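Local coordinates for protein alpha-14 giardin (Giardia lamblia, PDB 3CHJ) that binds calcium ions and belongs to the annexins, and may act as a calcium-regulated structural element linking the phospholipid bilayer to the underlying axoneme, at residues Met251-Ala256 / Ser262-Arg267; Glu293-Glu298 / Asp305-Leu310; Ala246-Met251 / Lys277-Tyr282. All coordinates share one frame; numbering follows the deposited sequence.

Interaction 1. Residues Met251-Ala256 / Ser262-Arg267; sequences MNVAFA and SNRLNR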
loop_
_atom_site.group_PDB
_atom_site.type_symbol
_atom_site.label_atom_id
_atom_site.label_comp_id
_atom_site.label_asym_id
_atom_site.label_seq_id
_atom_site.Cartn_x
_atom_site.Cartn_y
_atom_site.Cartn_z
ATOM N N MET A 251 7.038 -4.572 -1.666
ATOM C CA MET A 251 7.068 -6.034 -1.772
ATOM C C MET A 251 8.487 -6.549 -1.515
ATOM O O MET A 251 8.663 -7.538 -0.819
ATOM C CB MET A 251 6.548 -6.510 -3.130
ATOM C CG MET A 251 5.026 -6.289 -3.321
ATOM S SD MET A 251 3.964 -7.199 -2.157
ATOM C CE MET A 251 4.209 -8.903 -2.748
ATOM N N ASN A 252 9.500 -5.869 -2.049
ATOM C CA ASN A 252 10.889 -6.284 -1.793
ATOM C C ASN A 252 11.230 -6.270 -0.302
ATOM O O ASN A 252 11.840 -7.215 0.225
ATOM C CB ASN A 252 11.879 -5.425 -2.589
ATOM C CG ASN A 252 13.325 -5.880 -2.391
ATOM O OD1 ASN A 252 13.750 -6.922 -2.910
ATOM N ND2 ASN A 252 14.082 -5.101 -1.636
ATOM N N VAL A 253 10.811 -5.210 0.383
ATOM C CA VAL A 253 11.080 -5.090 1.823
ATOM C C VAL A 253 10.343 -6.194 2.577
ATOM O O VAL A 253 10.903 -6.789 3.511
ATOM C CB VAL A 253 10.717 -3.689 2.360
ATOM C CG1 VAL A 253 10.850 -3.638 3.882
ATOM C CG2 VAL A 253 11.593 -2.635 1.717
ATOM N N ALA A 254 9.102 -6.471 2.167
ATOM C CA ALA A 254 8.269 -7.503 2.804
ATOM C C ALA A 254 8.849 -8.915 2.666
ATOM O O ALA A 254 8.774 -9.705 3.609
ATOM C CB ALA A 254 6.858 -7.439 2.280
ATOM N N PHE A 255 9.476 -9.217 1.525
ATOM C CA PHE A 255 10.207 -10.482 1.350
ATOM C C PHE A 255 11.509 -10.514 2.186
ATOM O O PHE A 255 12.232 -11.525 2.198
ATOM C CB PHE A 255 10.568 -10.704 -0.130
ATOM C CG PHE A 255 9.391 -10.992 -1.046
ATOM C CD1 PHE A 255 8.442 -11.967 -0.733
ATOM C CD2 PHE A 255 9.285 -10.334 -2.277
ATOM C CE1 PHE A 255 7.378 -12.248 -1.603
ATOM C CE2 PHE A 255 8.222 -10.612 -3.159
ATOM C CZ PHE A 255 7.268 -11.572 -2.818
ATOM N N ALA A 256 11.804 -9.404 2.868
ATOM C CA ALA A 256 13.096 -9.144 3.536
ATOM C C ALA A 256 13.662 -10.191 4.489
ATOM O O ALA A 256 12.957 -10.709 5.363
ATOM C CB ALA A 256 13.059 -7.790 4.258
ATOM N N SER A 262 4.065 -11.746 6.133
ATOM C CA SER A 262 2.784 -12.082 5.472
ATOM C C SER A 262 1.676 -11.030 5.631
ATOM O O SER A 262 0.916 -10.787 4.693
ATOM C CB SER A 262 2.272 -13.480 5.873
ATOM O OG SER A 262 1.513 -13.456 7.072
ATOM N N ASN A 263 1.576 -10.414 6.804
ATOM C CA ASN A 263 0.621 -9.302 6.968
ATOM C C ASN A 263 0.935 -8.150 6.036
ATOM O O ASN A 263 0.013 -7.569 5.396
ATOM C CB ASN A 263 0.607 -8.821 8.412
ATOM C CG ASN A 263 -0.015 -9.827 9.329
ATOM O OD1 ASN A 263 -1.042 -10.422 9.008
ATOM N ND2 ASN A 263 0.607 -10.034 10.487
ATOM N N ARG A 264 2.213 -7.806 5.937
ATOM C CA ARG A 264 2.607 -6.750 5.007
ATOM C C ARG A 264 2.366 -7.187 3.560
ATOM O O ARG A 264 1.824 -6.421 2.763
ATOM C CB ARG A 264 4.049 -6.225 5.208
ATOM C CG ARG A 264 4.506 -5.246 4.103
ATOM C CD ARG A 264 5.879 -4.623 4.358
ATOM N NE ARG A 264 5.746 -3.296 4.962
ATOM C CZ ARG A 264 6.735 -2.647 5.576
ATOM N NH1 ARG A 264 7.919 -3.230 5.729
ATOM N NH2 ARG A 264 6.537 -1.419 6.043
ATOM N N LEU A 265 2.752 -8.420 3.213
ATOM C CA LEU A 265 2.518 -8.899 1.854
ATOM C C LEU A 265 1.044 -8.795 1.507
ATOM O O LEU A 265 0.696 -8.385 0.385
ATOM C CB LEU A 265 3.008 -10.348 1.669
ATOM C CG LEU A 265 4.532 -10.544 1.759
ATOM C CD1 LEU A 265 4.870 -12.024 1.991
ATOM C CD2 LEU A 265 5.221 -10.047 0.515
ATOM N N ASN A 266 0.179 -9.198 2.437
ATOM C CA ASN A 266 -1.265 -9.186 2.173
ATOM C C ASN A 266 -1.767 -7.773 1.908
ATOM O O ASN A 266 -2.476 -7.537 0.921
ATOM C CB ASN A 266 -2.048 -9.804 3.339
ATOM C CG ASN A 266 -1.910 -11.303 3.394
ATOM O OD1 ASN A 266 -1.354 -11.920 2.471
ATOM N ND2 ASN A 266 -2.457 -11.909 4.449
ATOM N N ARG A 267 -1.429 -6.837 2.794
ATOM C CA ARG A 267 -1.997 -5.497 2.636
ATOM C C ARG A 267 -1.445 -4.797 1.391
ATOM O O ARG A 267 -2.188 -4.104 0.681
ATOM C CB ARG A 267 -1.820 -4.643 3.902
ATOM C CG ARG A 267 -0.392 -4.308 4.224
ATOM C CD ARG A 267 -0.370 -3.330 5.382
ATOM N NE ARG A 267 0.985 -3.136 5.887
ATOM C CZ ARG A 267 1.465 -3.706 6.984
ATOM N NH1 ARG A 267 0.702 -4.522 7.722
ATOM N NH2 ARG A 267 2.722 -3.455 7.340
#

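Interaction 2. Residues Glu293-Glu298 / Asp305-Leu310; sequences ERCATE and DAIKLL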
loop_
_atom_site.group_PDB
_atom_site.type_symbol
_atom_site.label_atom_id
_atom_site.label_comp_id
_atom_site.label_asym_id
_atom_site.label_seq_id
_atom_site.Cartn_x
_atom_site.Cartn_y
_atom_site.Cartn_z
ATOM N N GLU A 293 10.546 -15.432 -9.009
ATOM C CA GLU A 293 11.649 -16.223 -8.468
ATOM C C GLU A 293 11.862 -15.939 -6.988
ATOM O O GLU A 293 12.077 -16.859 -6.199
ATOM C CB GLU A 293 12.923 -15.964 -9.268
ATOM C CG GLU A 293 14.109 -16.812 -8.855
ATOM C CD GLU A 293 15.374 -16.440 -9.614
ATOM O OE1 GLU A 293 15.331 -16.399 -10.868
ATOM O OE2 GLU A 293 16.397 -16.187 -8.951
ATOM N N ARG A 294 11.796 -14.665 -6.602
ATOM C CA ARG A 294 11.848 -14.307 -5.191
ATOM C C ARG A 294 10.667 -14.909 -4.421
ATOM O O ARG A 294 10.833 -15.475 -3.347
ATOM C CB ARG A 294 11.906 -12.781 -5.002
ATOM C CG ARG A 294 12.125 -12.355 -3.553
ATOM C CD ARG A 294 13.518 -12.774 -3.043
ATOM N NE ARG A 294 13.698 -12.462 -1.629
ATOM C CZ ARG A 294 14.089 -11.274 -1.178
ATOM N NH1 ARG A 294 14.348 -10.288 -2.029
ATOM N NH2 ARG A 294 14.224 -11.072 0.123
ATOM N N CYS A 295 9.478 -14.805 -4.996
ATOM C CA CYS A 295 8.281 -15.362 -4.377
ATOM C C CYS A 295 8.398 -16.884 -4.181
ATOM O O CYS A 295 7.997 -17.404 -3.130
ATOM C CB CYS A 295 7.056 -14.996 -5.216
ATOM S SG CYS A 295 5.491 -15.164 -4.336
ATOM N N ALA A 296 8.960 -17.573 -5.177
ATOM C CA ALA A 296 9.164 -19.027 -5.122
ATOM C C ALA A 296 10.093 -19.413 -3.979
ATOM O O ALA A 296 9.851 -20.404 -3.275
ATOM C CB ALA A 296 9.720 -19.537 -6.437
ATOM N N THR A 297 11.164 -18.644 -3.791
ATOM C CA THR A 297 12.090 -18.915 -2.701
ATOM C C THR A 297 11.459 -18.641 -1.344
ATOM O O THR A 297 11.574 -19.454 -0.429
ATOM C CB THR A 297 13.395 -18.103 -2.840
ATOM O OG1 THR A 297 13.967 -18.340 -4.128
ATOM C CG2 THR A 297 14.394 -18.532 -1.778
ATOM N N GLU A 298 10.775 -17.507 -1.219
ATOM C CA GLU A 298 10.286 -17.041 0.073
ATOM C C GLU A 298 9.012 -17.727 0.519
ATOM O O GLU A 298 8.803 -17.924 1.710
ATOM C CB GLU A 298 10.017 -15.523 0.047
ATOM C CG GLU A 298 11.207 -14.625 -0.304
ATOM C CD GLU A 298 12.331 -14.667 0.717
ATOM O OE1 GLU A 298 12.059 -14.960 1.906
ATOM O OE2 GLU A 298 13.494 -14.412 0.315
ATOM N N ASP A 305 1.548 -19.086 -4.528
ATOM C CA ASP A 305 0.893 -19.089 -5.836
ATOM C C ASP A 305 -0.125 -17.963 -5.934
ATOM O O ASP A 305 -0.255 -17.331 -6.978
ATOM C CB ASP A 305 0.255 -20.459 -6.105
ATOM C CG ASP A 305 1.307 -21.564 -6.311
ATOM O OD1 ASP A 305 2.479 -21.262 -6.634
ATOM O OD2 ASP A 305 0.940 -22.747 -6.138
ATOM N N ALA A 306 -0.821 -17.683 -4.830
ATOM C CA ALA A 306 -1.811 -16.609 -4.810
ATOM C C ALA A 306 -1.180 -15.230 -4.968
ATOM O O ALA A 306 -1.708 -14.392 -5.703
ATOM C CB ALA A 306 -2.654 -16.666 -3.530
ATOM N N ILE A 307 -0.078 -14.985 -4.254
ATOM C CA ILE A 307 0.628 -13.715 -4.375
ATOM C C ILE A 307 1.122 -13.522 -5.809
ATOM O O ILE A 307 0.894 -12.455 -6.404
ATOM C CB ILE A 307 1.789 -13.598 -3.354
ATOM C CG1 ILE A 307 1.256 -13.635 -1.919
ATOM C CG2 ILE A 307 2.664 -12.340 -3.618
ATOM C CD1 ILE A 307 0.253 -12.512 -1.524
ATOM N N LYS A 308 1.731 -14.567 -6.386
ATOM C CA LYS A 308 2.234 -14.506 -7.779
ATOM C C LYS A 308 1.095 -14.207 -8.746
ATOM O O LYS A 308 1.242 -13.358 -9.641
ATOM C CB LYS A 308 2.910 -15.821 -8.197
ATOM C CG LYS A 308 4.314 -15.985 -7.656
ATOM C CD LYS A 308 5.027 -17.182 -8.246
ATOM C CE LYS A 308 4.528 -18.485 -7.610
ATOM N NZ LYS A 308 5.434 -19.647 -7.883
ATOM N N LEU A 309 -0.050 -14.874 -8.560
ATOM C CA LEU A 309 -1.182 -14.691 -9.466
ATOM C C LEU A 309 -1.806 -13.292 -9.358
ATOM O O LEU A 309 -2.154 -12.665 -10.359
ATOM C CB LEU A 309 -2.243 -15.774 -9.194
ATOM C CG LEU A 309 -3.454 -15.806 -10.124
ATOM C CD1 LEU A 309 -3.028 -15.882 -11.579
ATOM C CD2 LEU A 309 -4.321 -17.003 -9.742
ATOM N N LEU A 310 -1.953 -12.783 -8.139
ATOM C CA LEU A 310 -2.568 -11.461 -7.964
ATOM C C LEU A 310 -1.756 -10.378 -8.639
ATOM O O LEU A 310 -2.320 -9.424 -9.185
ATOM C CB LEU A 310 -2.699 -11.135 -6.471
ATOM C CG LEU A 310 -3.862 -11.886 -5.815
ATOM C CD1 LEU A 310 -3.734 -11.847 -4.268
ATOM C CD2 LEU A 310 -5.199 -11.332 -6.260
#

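Interaction 3. Residues Ala246-Met251 / Lys277-Tyr282; sequences AAAFSM and KGCKYY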
loop_
_atom_site.group_PDB
_atom_site.type_symbol
_atom_site.label_atom_id
_atom_site.label_comp_id
_atom_site.label_asym_id
_atom_site.label_seq_id
_atom_site.Cartn_x
_atom_site.Cartn_y
_atom_site.Cartn_z
ATOM N N ALA A 246 6.647 1.937 -6.222
ATOM C CA ALA A 246 6.340 1.867 -4.796
ATOM C C ALA A 246 5.894 0.464 -4.372
ATOM O O ALA A 246 6.309 -0.037 -3.321
ATOM C CB ALA A 246 5.305 2.935 -4.403
ATOM N N ALA A 247 5.048 -0.161 -5.182
ATOM C CA ALA A 247 4.568 -1.498 -4.883
ATOM C C ALA A 247 5.750 -2.476 -4.904
ATOM O O ALA A 247 5.886 -3.311 -4.019
ATOM C CB ALA A 247 3.515 -1.913 -5.898
ATOM N N ALA A 248 6.604 -2.383 -5.930
ATOM C CA ALA A 248 7.785 -3.251 -6.001
ATOM C C ALA A 248 8.709 -3.080 -4.806
ATOM O O ALA A 248 9.210 -4.051 -4.259
ATOM C CB ALA A 248 8.554 -3.023 -7.307
ATOM N N PHE A 249 8.912 -1.826 -4.406
ATOM C CA PHE A 249 9.735 -1.523 -3.237
ATOM C C PHE A 249 9.141 -2.149 -1.986
ATOM O O PHE A 249 9.851 -2.834 -1.249
ATOM C CB PHE A 249 9.852 0.004 -3.088
ATOM C CG PHE A 249 10.509 0.459 -1.794
ATOM C CD1 PHE A 249 11.797 0.047 -1.464
ATOM C CD2 PHE A 249 9.818 1.292 -0.908
ATOM C CE1 PHE A 249 12.406 0.477 -0.265
ATOM C CE2 PHE A 249 10.429 1.729 0.309
ATOM C CZ PHE A 249 11.704 1.309 0.614
ATOM N N SER A 250 7.854 -1.907 -1.741
ATOM C CA SER A 250 7.236 -2.446 -0.507
ATOM C C SER A 250 7.258 -3.975 -0.497
ATOM O O SER A 250 7.483 -4.611 0.552
ATOM C CB SER A 250 5.809 -1.946 -0.331
ATOM O OG SER A 250 5.758 -0.522 -0.229
ATOM N N MET A 251 7.038 -4.572 -1.666
ATOM C CA MET A 251 7.068 -6.034 -1.772
ATOM C C MET A 251 8.487 -6.549 -1.515
ATOM O O MET A 251 8.663 -7.538 -0.819
ATOM C CB MET A 251 6.548 -6.510 -3.130
ATOM C CG MET A 251 5.026 -6.289 -3.321
ATOM S SD MET A 251 3.964 -7.199 -2.157
ATOM C CE MET A 251 4.209 -8.903 -2.748
ATOM N N LYS A 277 -0.119 -2.605 -12.149
ATOM C CA LYS A 277 0.177 -3.729 -13.029
ATOM C C LYS A 277 1.652 -3.877 -13.375
ATOM O O LYS A 277 2.127 -4.998 -13.595
ATOM C CB LYS A 277 -0.669 -3.645 -14.297
ATOM C CG LYS A 277 -2.157 -3.746 -13.993
ATOM C CD LYS A 277 -2.991 -3.808 -15.262
ATOM C CE LYS A 277 -4.482 -3.745 -14.916
ATOM N NZ LYS A 277 -5.338 -4.254 -16.027
ATOM N N GLY A 278 2.385 -2.765 -13.382
ATOM C CA GLY A 278 3.801 -2.840 -13.711
ATOM C C GLY A 278 4.709 -3.302 -12.579
ATOM O O GLY A 278 5.932 -3.328 -12.738
ATOM N N CYS A 279 4.135 -3.691 -11.443
ATOM C CA CYS A 279 4.954 -4.106 -10.299
ATOM C C CYS A 279 6.039 -5.123 -10.642
ATOM O O CYS A 279 7.224 -4.919 -10.295
ATOM C CB CYS A 279 4.073 -4.664 -9.194
ATOM S SG CYS A 279 5.007 -5.197 -7.721
ATOM N N LYS A 280 5.660 -6.228 -11.287
ATOM C CA LYS A 280 6.669 -7.264 -11.582
ATOM C C LYS A 280 7.785 -6.759 -12.503
ATOM O O LYS A 280 8.971 -7.084 -12.298
ATOM C CB LYS A 280 6.037 -8.538 -12.151
ATOM C CG LYS A 280 5.123 -9.275 -11.162
ATOM C CD LYS A 280 4.818 -10.707 -11.674
ATOM C CE LYS A 280 3.786 -11.403 -10.781
ATOM N NZ LYS A 280 3.473 -12.818 -11.241
ATOM N N TYR A 281 7.409 -5.967 -13.498
ATOM C CA TYR A 281 8.393 -5.356 -14.390
ATOM C C TYR A 281 9.408 -4.481 -13.630
ATOM O O TYR A 281 10.623 -4.644 -13.784
ATOM C CB TYR A 281 7.665 -4.542 -15.449
ATOM C CG TYR A 281 8.581 -3.724 -16.307
ATOM C CD1 TYR A 281 9.249 -4.300 -17.377
ATOM C CD2 TYR A 281 8.796 -2.385 -16.024
ATOM C CE1 TYR A 281 10.106 -3.534 -18.166
ATOM C CE2 TYR A 281 9.653 -1.612 -16.796
ATOM C CZ TYR A 281 10.298 -2.199 -17.865
ATOM O OH TYR A 281 11.133 -1.424 -18.654
ATOM N N TYR A 282 8.912 -3.566 -12.800
ATOM C CA TYR A 282 9.825 -2.689 -12.070
ATOM C C TYR A 282 10.609 -3.457 -11.028
ATOM O O TYR A 282 11.753 -3.128 -10.766
ATOM C CB TYR A 282 9.094 -1.484 -11.463
ATOM C CG TYR A 282 8.670 -0.524 -12.538
ATOM C CD1 TYR A 282 9.597 0.317 -13.152
ATOM C CD2 TYR A 282 7.340 -0.481 -12.977
ATOM C CE1 TYR A 282 9.207 1.188 -14.169
ATOM C CE2 TYR A 282 6.940 0.384 -13.995
ATOM C CZ TYR A 282 7.876 1.212 -14.587
ATOM O OH TYR A 282 7.500 2.075 -15.582
#

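Interaction 1. Residues Met251-Ala256 / Ser262-Arg267
Leu265 and Ala254 meet at the corner of a helix-loop-helix unit in the fourth annexin repeat, where helix 243-254 ends and a short connection leads into helix 262-272. Their CA atoms are 6.0 Å apart, and Leu265 CD2 rests on Ala254 CB at 3.5 Å. The same methyl serves two further partners. Met251 turns its thioether round by bends at chi2 (-63°) and chi3 (-70°), which brings CE to 3.6 Å from Leu265 CD2. Phe255 offers one ring face: Leu265 CD2 stands 4.2 Å from the ring centroid and 27° off the normal, a CH-pi contact. Beside this apolar group, Arg264 lays its aliphatic stem against Ala254, with CD 3.6 Å from Ala254 CB. Farther along, Arg264 NH1 passes 3.5 Å from Val253 CG1, the guanidinium inclined to the methyl. Its charge is used elsewhere, in a salt bridge from NE to Asp106 and a cation-pi contact with Tyr231. Around the corner, helix 291-298 supplies Phe291, whose ring meets Phe255 edge-to-face, while Asn266 reaches back to helix 69-78 and Met251 packs on Trp311.

Interaction 2. Residues Glu293-Glu298 / Asp305-Leu310
Cys295 of helix 291-298 and Lys308 of helix 301-310 form the tight point between two consecutive helices of the fourth annexin repeat, with their CA atoms 7.0 Å apart. The touching is done by sulfur and methylene. Cys295 SG is directed into the gap between the helices by its chi1 of -162°, anti to the backbone N, and comes to 3.6 Å from Lys308 CG. Cys295 CB follows behind it, 3.8 Å from Lys308 CG. On the inner side Ile307 adds its CG2 methyl at 4.1 Å from Cys295 SG; the same methyl touches Met251 of helix 243-254, and Ile307 packs on Leu74 of helix 69-78 as well. Cys295 and Ile307 are both buried.

Outward the packing gives way to charge. The Lys308 stem bends at chi3 (-77°) and carries NZ away from the sulfur to 3.6 Å from Asp305 OD1, a salt bridge one turn back. A shorter one, on the side of helix 291-298 turned to Phe255, joins Arg294 NE to Glu298 OE2 at 2.8 Å, nearly straight at 170°. The oxygen lies in the guanidinium plane, but the N-H comes from its anti side, tilted out of the carboxylate plane. Thr297 OG1, on an exposed part of the same helix, donates to Glu293 O at 3.2 Å; Thr297 N reaches that oxygen from the opposite face of the carbonyl plane. Lys308 O accepts from Lys280 NZ, tying this helix to helix 279-287.

The chemistry is thus divided: the helices meet through sulfur and carbon, and the salt bridges of the two segments each stay within one helix. The lysine plays both parts, its CG lying against the cysteine while its ammonium stays with Asp305, so the contact itself needs no charge pairing across the helices.

Interaction 3. Residues Ala246-Met251 / Lys277-Tyr282
Cys279 points its thiol at Ala247 and Ala248, where the first turn of helix 279-287 meets helix 243-254 in the all-helical fourth annexin repeat. Small side chains allow a close approach: the CA atoms of Ala248 and Cys279 are only 5.2 Å apart. With chi1 at -180° the sulfur lies anti to its own backbone N and is carried straight across to the other helix, where it settles on backbone as much as on side chain. Cys279 SG is 3.7 Å from Ala248 N and 4.0 Å from Ala247 CB, so it sits between two successive residues. Ala248 returns the approach, its CB bond directed at helix 279-287 and its methyl standing beside the cysteine, facing the peptide as well as the thiol.

One turn on, Tyr282 completes the seam with its CB, 4.5 Å from Ala248 CB, a looser touch. Its CB bond heads for the alanine, but its ring turns away at chi1 -71°, and the phenol takes no part in the packing against 246-251. Instead the ring lies against its neighbour in sequence: Tyr281 CD2 stands 3.7 Å above the plane of the Tyr282 ring, over its centre, while Tyr282 CD2 lies at the edge of the Tyr281 ring. The two rings stand nearly at right angles, edge to face.

The polar side chains nearby face elsewhere. Lys280 points away from the alanines and forms salt bridges with Asp292 and Glu312, and Ser250, on another side of helix 243-254, bonds to Tyr231. Trp311 touches both Cys279 and Lys280. At the seam itself a carbonyl also meets a methyl: Cys279 O lies 3.8 Å from Ala248 CB.

Overall arrangement
All three contacts are buried and lie within the fourth annexin repeat. Interactions 1 and 3 both use helix 243-254, which packs on helix 262-272 through one part and on helix 279-287 through another; Met251 belongs to both segments. Their centres lie about 10 and 11 Å from the centre of the chain; that of interaction 2, joining helix 291-298 and helix 301-310, lies about 18 Å from it and borders partly exposed Lys308. Interaction 1 buries the most surface, centred on Leu265 and Ala254 with the Arg264 stem, methionine and phenylalanine round them; interaction 3 relies on cysteine and alanines at close helix spacing; interaction 2 adds intrahelical salt bridges. Met251 CE and Ile307 CG2, 3.9 Å apart, connect 1 with 2.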